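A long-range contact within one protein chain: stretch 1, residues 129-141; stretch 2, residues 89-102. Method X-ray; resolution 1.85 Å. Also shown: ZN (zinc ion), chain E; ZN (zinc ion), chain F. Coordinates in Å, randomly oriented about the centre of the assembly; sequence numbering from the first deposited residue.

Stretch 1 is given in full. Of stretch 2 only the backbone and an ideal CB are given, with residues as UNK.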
# COMPACT_ATOMS: atom_id res chain seq x y z
N LEU A 129 15.72 6.45 -8.46
CA LEU A 129 16.04 5.21 -7.76
C LEU A 129 15.60 3.90 -8.44
O LEU A 129 16.04 2.82 -8.04
CB LEU A 129 15.52 5.27 -6.30
CG LEU A 129 16.21 6.33 -5.42
CD1 LEU A 129 15.38 6.56 -4.10
CD2 LEU A 129 17.66 5.96 -5.06
N GLY A 130 14.72 3.98 -9.43
CA GLY A 130 14.22 2.80 -10.10
C GLY A 130 13.16 2.07 -9.29
O GLY A 130 12.97 0.87 -9.46
N VAL A 131 12.48 2.80 -8.42
CA VAL A 131 11.41 2.25 -7.56
C VAL A 131 10.08 2.72 -8.13
O VAL A 131 9.90 3.92 -8.43
CB VAL A 131 11.59 2.75 -6.11
CG1 VAL A 131 10.40 2.30 -5.21
CG2 VAL A 131 12.96 2.32 -5.53
N ARG A 132 9.14 1.79 -8.32
CA ARG A 132 7.82 2.12 -8.84
C ARG A 132 6.94 2.65 -7.69
O ARG A 132 6.80 1.96 -6.68
CB ARG A 132 7.18 0.86 -9.43
CG ARG A 132 5.71 0.97 -9.84
CD ARG A 132 5.51 1.98 -10.99
NE ARG A 132 4.17 1.88 -11.57
CZ ARG A 132 3.69 2.71 -12.49
NH1 ARG A 132 4.47 3.68 -12.94
NH2 ARG A 132 2.45 2.57 -12.96
N LEU A 133 6.38 3.85 -7.84
CA LEU A 133 5.61 4.50 -6.75
C LEU A 133 4.14 4.19 -6.92
O LEU A 133 3.60 4.31 -8.02
CB LEU A 133 5.80 6.02 -6.80
CG LEU A 133 5.44 6.87 -5.59
CD1 LEU A 133 6.27 6.47 -4.34
CD2 LEU A 133 5.62 8.37 -5.88
N LEU A 134 3.48 3.81 -5.82
CA LEU A 134 2.08 3.40 -5.91
C LEU A 134 1.28 4.14 -4.87
O LEU A 134 1.61 4.11 -3.70
CB LEU A 134 1.90 1.89 -5.67
CG LEU A 134 2.76 0.97 -6.54
CD1 LEU A 134 2.74 -0.43 -5.97
CD2 LEU A 134 2.20 1.01 -7.97
N LEU A 135 0.20 4.77 -5.31
CA LEU A 135 -0.74 5.42 -4.39
C LEU A 135 -1.86 4.46 -4.02
O LEU A 135 -2.52 3.89 -4.89
CB LEU A 135 -1.31 6.68 -5.09
CG LEU A 135 -2.42 7.50 -4.42
CD1 LEU A 135 -1.99 7.91 -3.02
CD2 LEU A 135 -2.70 8.70 -5.30
N GLU A 136 -2.10 4.31 -2.71
CA GLU A 136 -3.12 3.38 -2.18
C GLU A 136 -4.35 4.18 -1.74
O GLU A 136 -4.19 5.29 -1.21
CB GLU A 136 -2.52 2.65 -0.98
CG GLU A 136 -3.43 1.70 -0.30
CD GLU A 136 -2.92 1.27 1.07
OE1 GLU A 136 -1.75 1.47 1.41
OE2 GLU A 136 -3.71 0.71 1.82
N ASN A 137 -5.57 3.67 -2.00
CA ASN A 137 -6.76 4.36 -1.47
C ASN A 137 -6.81 4.15 0.05
O ASN A 137 -6.49 3.07 0.55
CB ASN A 137 -8.06 3.84 -2.12
CG ASN A 137 -8.27 2.33 -1.93
OD1 ASN A 137 -7.47 1.53 -2.41
ND2 ASN A 137 -9.34 1.95 -1.20
N SER A 138 -7.25 5.20 0.74
CA SER A 138 -7.41 5.18 2.19
C SER A 138 -8.81 5.71 2.53
O SER A 138 -9.77 4.94 2.56
CB SER A 138 -6.26 5.93 2.88
OG SER A 138 -6.15 7.27 2.41
N HIS A 139 -8.94 7.03 2.66
CA HIS A 139 -10.18 7.67 3.08
C HIS A 139 -10.92 8.41 1.98
O HIS A 139 -11.91 9.06 2.27
CB HIS A 139 -9.91 8.63 4.27
CG HIS A 139 -9.37 7.93 5.47
ND1 HIS A 139 -10.18 7.28 6.38
CD2 HIS A 139 -8.10 7.70 5.87
CE1 HIS A 139 -9.43 6.71 7.30
NE2 HIS A 139 -8.16 6.95 7.02
N GLU A 140 -10.47 8.28 0.72
CA GLU A 140 -11.15 9.00 -0.38
C GLU A 140 -12.56 8.43 -0.50
O GLU A 140 -12.74 7.22 -0.42
CB GLU A 140 -10.42 8.86 -1.73
CG GLU A 140 -8.99 9.47 -1.76
CD GLU A 140 -7.95 8.55 -1.14
OE1 GLU A 140 -8.28 7.41 -0.73
OE2 GLU A 140 -6.78 8.97 -1.03
N PRO A 141 -13.55 9.32 -0.63
CA PRO A 141 -14.91 8.76 -0.71
C PRO A 141 -15.21 7.99 -2.02
O PRO A 141 -16.06 7.09 -1.99
CB PRO A 141 -15.83 9.97 -0.50
CG PRO A 141 -14.97 11.20 -0.69
CD PRO A 141 -13.53 10.77 -0.37
N UNK A 89 16.49 -2.85 -2.14
CA UNK A 89 16.17 -3.39 -3.47
C UNK A 89 14.68 -3.57 -3.74
O UNK A 89 14.27 -4.49 -4.45
CB UNK A 89 16.87 -4.74 -3.65
N UNK A 90 13.85 -2.68 -3.18
CA UNK A 90 12.40 -2.75 -3.39
C UNK A 90 12.03 -2.49 -4.82
O UNK A 90 12.62 -1.63 -5.48
CB UNK A 90 11.67 -1.75 -2.49
N UNK A 91 11.05 -3.23 -5.32
CA UNK A 91 10.54 -2.97 -6.67
C UNK A 91 9.50 -1.84 -6.65
O UNK A 91 9.45 -1.04 -7.58
CB UNK A 91 9.93 -4.24 -7.26
N UNK A 92 8.74 -1.77 -5.55
CA UNK A 92 7.62 -0.82 -5.44
C UNK A 92 7.60 -0.19 -4.05
O UNK A 92 8.09 -0.79 -3.07
CB UNK A 92 6.29 -1.52 -5.72
N UNK A 93 7.01 1.02 -3.96
CA UNK A 93 6.84 1.69 -2.66
C UNK A 93 5.43 2.23 -2.65
O UNK A 93 5.00 2.92 -3.60
CB UNK A 93 7.87 2.80 -2.43
N UNK A 94 4.71 1.95 -1.57
CA UNK A 94 3.28 2.29 -1.49
C UNK A 94 3.12 3.43 -0.50
O UNK A 94 3.79 3.45 0.54
CB UNK A 94 2.44 1.08 -1.07
N UNK A 95 2.20 4.36 -0.80
CA UNK A 95 1.97 5.49 0.10
C UNK A 95 0.49 5.88 0.03
O UNK A 95 -0.24 5.47 -0.90
CB UNK A 95 2.87 6.68 -0.26
N UNK A 96 0.03 6.62 1.04
CA UNK A 96 -1.35 7.10 1.08
C UNK A 96 -1.44 8.54 0.60
O UNK A 96 -0.43 9.25 0.64
CB UNK A 96 -1.92 6.98 2.50
N UNK A 97 -2.63 9.00 0.21
CA UNK A 97 -2.77 10.40 -0.26
C UNK A 97 -2.64 11.47 0.83
O UNK A 97 -2.39 12.65 0.52
CB UNK A 97 -4.13 10.57 -0.94
N UNK A 98 -2.84 11.09 2.08
CA UNK A 98 -2.80 12.06 3.17
C UNK A 98 -4.17 12.65 3.49
O UNK A 98 -4.32 13.39 4.47
CB UNK A 98 -1.83 13.19 2.82
N UNK A 99 -5.18 12.30 2.69
CA UNK A 99 -6.53 12.88 2.88
C UNK A 99 -7.08 12.48 4.28
O UNK A 99 -6.96 11.32 4.68
CB UNK A 99 -7.48 12.41 1.78
N UNK A 100 -7.62 13.45 5.04
CA UNK A 100 -8.26 13.15 6.34
C UNK A 100 -9.51 12.32 6.12
O UNK A 100 -10.09 12.38 5.05
CB UNK A 100 -8.61 14.44 7.09
N UNK A 101 -9.94 11.59 7.13
CA UNK A 101 -11.19 10.88 7.01
C UNK A 101 -12.37 11.85 6.91
O UNK A 101 -12.36 12.90 7.54
CB UNK A 101 -11.37 9.94 8.20
N UNK A 102 -13.37 11.48 6.13
CA UNK A 102 -14.66 12.18 6.14
C UNK A 102 -14.76 13.43 5.28
O UNK A 102 -15.67 14.24 5.47
CB UNK A 102 -15.00 12.57 7.58
ZN ZN E . -1.62 1.33 3.33
ZN ZN F . -3.73 -1.28 2.55

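Position 89 has phi/psi of 66/33 and a CB that would point away from stretch 1; positive phi favours glycine, and Gly89 closes a helix with a Schellman motif. At 90 the ideal CB lies 5.0 Å from Val131 CG1, pointing sideways, so many residues would suit; it is Ala90. The CB of 91 points away into space free of stretch 1, which constrains little. Asp91 contributes its backbone, Arg132 N donating to Asp91 O at 2.9 Å.

Positions 92 to 95 pair in parallel register with stretch 1, so side chains alternate between two faces. At 92 the ideal CB is 3.7 Å from Leu134 CD1, beside Arg132; a chain with an aliphatic base fits, polar or not at its tip. Arg92 packs its CG 3.9 Å from Arg132 CB. At 93, on the other face, the ideal CB is 3.8 Å from Val131 CG1 and 4.4 Å from Leu133 CD1, favouring a small apolar residue: Ala93. Position 94 shares the face of Leu134 and has Glu136 OE1 4.9 Å from its ideal CB; a modest aliphatic suits, and Val94 places CG2 4.0 Å from Leu134 CD1.

At 95 the nearby leucines, Leu133 and Leu135, offer an apolar surface, so a large aliphatic or aromatic would do. Phe95 (chi1 75°, p) brings CE1 to 3.6 Å from Leu133 CG, and Leu135 CD1 sits 4.1 Å from its ring centroid, an off-centre CH-pi contact.

At 96 the visible clue is zinc E, bound by Glu136 OE1 at 1.9 Å on the face this CB shares. A ligand such as histidine, aspartate or glutamate is plausible; His96 NE2 binds that zinc at 2.4 Å.

The ideal CB of 97 lies a tight 3.1 Å from Glu140 OE2, calling for a small residue, preferably a donor. Ser97 OG, bent to chi1 78° (p), donates to Glu140 OE2 at 2.6 Å. At 98, phi/psi of 92/-5 would jam a CB against the preceding carbonyl, hence Gly98.

Position 99 points toward stretch 1, its ideal CB 5.1 Å from His139 CB: room for a medium or large apolar chain. Ile99 sets CG2 3.9 Å from His139 CB. Position 100 points away; phi of -66° admits proline among others, and it is Pro100. At 101 the ideal CB is 3.4 Å from His139 ND1, so a polar partner is possible. His101 ND1 hydrogen-bonds His139 ND1 at 3.1 Å, rings rim to rim with planes at 84°. Position 102, with phi 84°, favours glycine: Gly102.

Stretch 2, residues 89-102: GADRAVFHSGIPHG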
# COMPACT_ATOMS: atom_id res chain seq x y z
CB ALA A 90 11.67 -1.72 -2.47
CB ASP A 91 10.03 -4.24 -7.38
CG ASP A 91 8.85 -4.94 -6.66
OD1 ASP A 91 8.43 -4.54 -5.54
OD2 ASP A 91 8.32 -5.91 -7.25
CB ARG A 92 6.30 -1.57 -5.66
CG ARG A 92 6.14 -2.12 -7.07
CD ARG A 92 5.20 -3.32 -7.13
NE ARG A 92 4.98 -3.66 -8.54
CZ ARG A 92 3.85 -4.15 -9.05
NH1 ARG A 92 2.80 -4.36 -8.28
NH2 ARG A 92 3.79 -4.42 -10.35
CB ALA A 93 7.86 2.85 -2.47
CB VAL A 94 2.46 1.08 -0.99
CG1 VAL A 94 0.97 1.44 -0.88
CG2 VAL A 94 2.63 -0.13 -1.94
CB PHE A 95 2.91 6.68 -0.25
CG PHE A 95 2.49 7.43 -1.48
CD1 PHE A 95 2.81 6.94 -2.75
CD2 PHE A 95 1.75 8.61 -1.39
CE1 PHE A 95 2.40 7.59 -3.90
CE2 PHE A 95 1.32 9.30 -2.55
CZ PHE A 95 1.65 8.78 -3.80
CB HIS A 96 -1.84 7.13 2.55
CG HIS A 96 -2.00 5.77 3.16
ND1 HIS A 96 -2.52 5.60 4.43
CD2 HIS A 96 -1.75 4.53 2.68
CE1 HIS A 96 -2.55 4.31 4.72
NE2 HIS A 96 -2.08 3.65 3.68
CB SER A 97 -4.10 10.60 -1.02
OG SER A 97 -5.18 10.73 -0.10
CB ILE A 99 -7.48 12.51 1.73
CG1 ILE A 99 -8.72 13.43 1.76
CG2 ILE A 99 -7.92 10.99 1.81
CD1 ILE A 99 -9.77 13.12 0.65
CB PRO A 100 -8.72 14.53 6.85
CG PRO A 100 -7.94 15.53 6.08
CD PRO A 100 -7.62 14.89 4.73
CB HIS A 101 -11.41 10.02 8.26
CG HIS A 101 -12.71 9.32 8.20
ND1 HIS A 101 -12.91 8.24 7.35
CD2 HIS A 101 -13.90 9.60 8.76
CE1 HIS A 101 -14.18 7.87 7.44
NE2 HIS A 101 -14.80 8.67 8.29
O HOH W 1 11.07 -1.03 -9.84
O HOH W 2 -4.98 7.37 0.07
O HOH W 3 -4.71 9.26 3.72
O HOH W 4 -11.97 11.70 3.14
O HOH W 5 -13.78 9.11 4.31
O HOH W 6 -1.66 -0.70 3.89
O HOH W 7 -2.20 1.26 5.72
O HOH W 8 -4.07 -1.54 4.94
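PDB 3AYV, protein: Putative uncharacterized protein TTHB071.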